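Local structure of type IV pilus assembly protein PilF (Thermus thermophilus HB8, 5OIU) at residues Leu335-Ile341 / Ile357-Lys361. The protein is an ATPase of the type II/IV secretion family that binds ATP and magnesium and probably powers the assembly of type IV pili. Residues are numbered along the deposited sequence.
Sequences LVVDDEI and IARRK
The chain leaves strand 328-336 extended and turns at Asp-338 (phi/psi -122/-170) into helix 339-347. Asp-338 is the N-cap: with chi1 p, its OD1 takes Ile-341 N at 3.1 Å and, only weakly, Glu-340 N at 2.9 Å. Against this turn lies the end of helix 351-360, closed by Lys-361 N to Ile-357 O at 3.1 Å. CA atoms pair Leu-335 with Ala-358 (6.5 Å) and Ile-341 with Ile-357 (7.1 Å). Glu-340 (chi1 -146°, between wells; chi2 t) stretches its carboxylate across: OE2 accepts a very short 2.5 Å hydrogen bond from Arg-360 NH2 (chi1 and chi2 t), a salt bridge at the guanidinium edge, and OE1 makes a long one to Lys-361 NZ at 3.7 Å. Asp-338 OD2, 4.6 Å from Lys-361 NZ, makes no salt bridge. Arg-359 is held outside this contact, NH1 by Glu-368 and NH2 by Glu-356. Beneath this network, Ala-358 CB meets Leu-335 CG (4.0 Å) and Ile-341 CD1 (4.3 Å); Ile-357 CG2 meets Ile-341 CG1 (4.2 Å). Two consecutive helices thus pack, start on end, after outermost strand 328-336, whose Leu-335 is backbone hydrogen-bonded to Val-272 of strand 269-281 and touches helix 248-257; Val-336 touches helix 128-138.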
loop_
_atom_site.group_PDB
_atom_site.type_symbol
_atom_site.label_atom_id
_atom_site.label_comp_id
_atom_site.label_asym_id
_atom_site.label_seq_id
_atom_site.Cartn_x
_atom_site.Cartn_y
_atom_site.Cartn_z
ATOM N N LEU C 335 -11.490 3.256 23.204
ATOM C CA LEU C 335 -11.232 4.228 22.154
ATOM C C LEU C 335 -12.561 4.859 21.763
ATOM O O LEU C 335 -13.383 4.218 21.092
ATOM C CB LEU C 335 -10.565 3.555 20.959
ATOM C CG LEU C 335 -9.945 4.437 19.873
ATOM C CD1 LEU C 335 -8.971 3.631 19.048
ATOM C CD2 LEU C 335 -10.998 5.036 18.964
ATOM N N VAL C 336 -12.769 6.112 22.187
ATOM C CA VAL C 336 -13.953 6.895 21.836
ATOM C C VAL C 336 -13.603 7.781 20.647
ATOM O O VAL C 336 -12.645 8.566 20.699
ATOM C CB VAL C 336 -14.454 7.733 23.027
ATOM C CG1 VAL C 336 -15.716 8.492 22.657
ATOM C CG2 VAL C 336 -14.715 6.854 24.224
ATOM N N VAL C 337 -14.388 7.660 19.582
ATOM C CA VAL C 337 -14.073 8.286 18.303
ATOM C C VAL C 337 -14.524 9.745 18.315
ATOM O O VAL C 337 -15.689 10.043 18.603
ATOM C CB VAL C 337 -14.742 7.508 17.160
ATOM C CG1 VAL C 337 -14.548 8.223 15.825
ATOM C CG2 VAL C 337 -14.197 6.091 17.112
ATOM N N ASP C 338 -13.610 10.660 17.983
ATOM C CA ASP C 338 -13.930 12.076 17.819
ATOM C C ASP C 338 -13.544 12.529 16.416
ATOM O O ASP C 338 -13.239 11.713 15.542
ATOM C CB ASP C 338 -13.248 12.944 18.872
ATOM C CG ASP C 338 -11.760 12.671 18.967
ATOM O OD1 ASP C 338 -11.069 12.697 17.913
ATOM O OD2 ASP C 338 -11.294 12.422 20.103
ATOM N N ASP C 339 -13.580 13.846 16.198
ATOM C CA ASP C 339 -13.289 14.383 14.873
ATOM C C ASP C 339 -11.880 14.015 14.443
ATOM O O ASP C 339 -11.642 13.668 13.276
ATOM C CB ASP C 339 -13.456 15.900 14.859
ATOM C CG ASP C 339 -14.603 16.367 15.714
ATOM O OD1 ASP C 339 -15.760 16.232 15.253
ATOM O OD2 ASP C 339 -14.343 16.847 16.843
ATOM N N GLU C 340 -10.933 14.065 15.382
ATOM C CA GLU C 340 -9.539 13.837 15.029
ATOM C C GLU C 340 -9.323 12.403 14.567
ATOM O O GLU C 340 -8.683 12.164 13.532
ATOM C CB GLU C 340 -8.641 14.176 16.211
ATOM C CG GLU C 340 -7.328 14.754 15.770
ATOM C CD GLU C 340 -6.405 14.998 16.935
ATOM O OE1 GLU C 340 -6.924 15.150 18.067
ATOM O OE2 GLU C 340 -5.172 15.028 16.715
ATOM N N ILE C 341 -9.862 11.434 15.320
ATOM C CA ILE C 341 -9.769 10.033 14.920
ATOM C C ILE C 341 -10.479 9.811 13.590
ATOM O O ILE C 341 -9.940 9.169 12.677
ATOM C CB ILE C 341 -10.340 9.125 16.020
ATOM C CG1 ILE C 341 -9.399 9.112 17.216
ATOM C CG2 ILE C 341 -10.552 7.728 15.486
ATOM C CD1 ILE C 341 -10.122 8.988 18.534
ATOM N N ILE C 357 -2.860 9.051 18.768
ATOM C CA ILE C 357 -3.855 10.125 18.787
ATOM C C ILE C 357 -4.870 9.891 19.902
ATOM O O ILE C 357 -5.156 10.790 20.702
ATOM C CB ILE C 357 -4.568 10.259 17.429
ATOM C CG1 ILE C 357 -3.637 10.811 16.350
ATOM C CG2 ILE C 357 -5.786 11.161 17.596
ATOM C CD1 ILE C 357 -3.944 10.264 14.968
ATOM N N ALA C 358 -5.441 8.679 19.964
ATOM C CA ALA C 358 -6.446 8.406 20.992
ATOM C C ALA C 358 -5.858 8.519 22.385
ATOM O O ALA C 358 -6.554 8.916 23.325
ATOM C CB ALA C 358 -7.063 7.017 20.799
ATOM N N ARG C 359 -4.577 8.176 22.538
ATOM C CA ARG C 359 -3.941 8.269 23.841
ATOM C C ARG C 359 -3.715 9.719 24.231
ATOM O O ARG C 359 -3.843 10.080 25.408
ATOM C CB ARG C 359 -2.622 7.507 23.827
ATOM C CG ARG C 359 -2.788 6.061 24.073
ATOM C CD ARG C 359 -1.860 5.681 25.148
ATOM N NE ARG C 359 -0.501 5.698 24.651
ATOM C CZ ARG C 359 0.566 5.601 25.431
ATOM N NH1 ARG C 359 0.418 5.477 26.749
ATOM N NH2 ARG C 359 1.776 5.618 24.890
ATOM N N ARG C 360 -3.368 10.560 23.252
ATOM C CA ARG C 360 -3.133 11.972 23.529
ATOM C C ARG C 360 -4.406 12.642 24.037
ATOM O O ARG C 360 -4.401 13.289 25.091
ATOM C CB ARG C 360 -2.605 12.666 22.271
ATOM C CG ARG C 360 -1.887 13.980 22.548
ATOM C CD ARG C 360 -1.230 14.549 21.294
ATOM N NE ARG C 360 -1.946 14.239 20.052
ATOM C CZ ARG C 360 -3.149 14.716 19.715
ATOM N NH1 ARG C 360 -3.823 15.530 20.527
ATOM N NH2 ARG C 360 -3.687 14.357 18.554
ATOM N N LYS C 361 -5.524 12.464 23.313
ATOM C CA LYS C 361 -6.850 12.944 23.743
ATOM C C LYS C 361 -7.354 12.255 25.015
ATOM O O LYS C 361 -8.514 12.469 25.394
ATOM C CB LYS C 361 -7.864 12.774 22.610
ATOM C CG LYS C 361 -7.333 13.264 21.271
ATOM C CD LYS C 361 -8.440 13.571 20.257
ATOM C CE LYS C 361 -9.322 14.773 20.659
ATOM N NZ LYS C 361 -8.598 15.893 21.319
#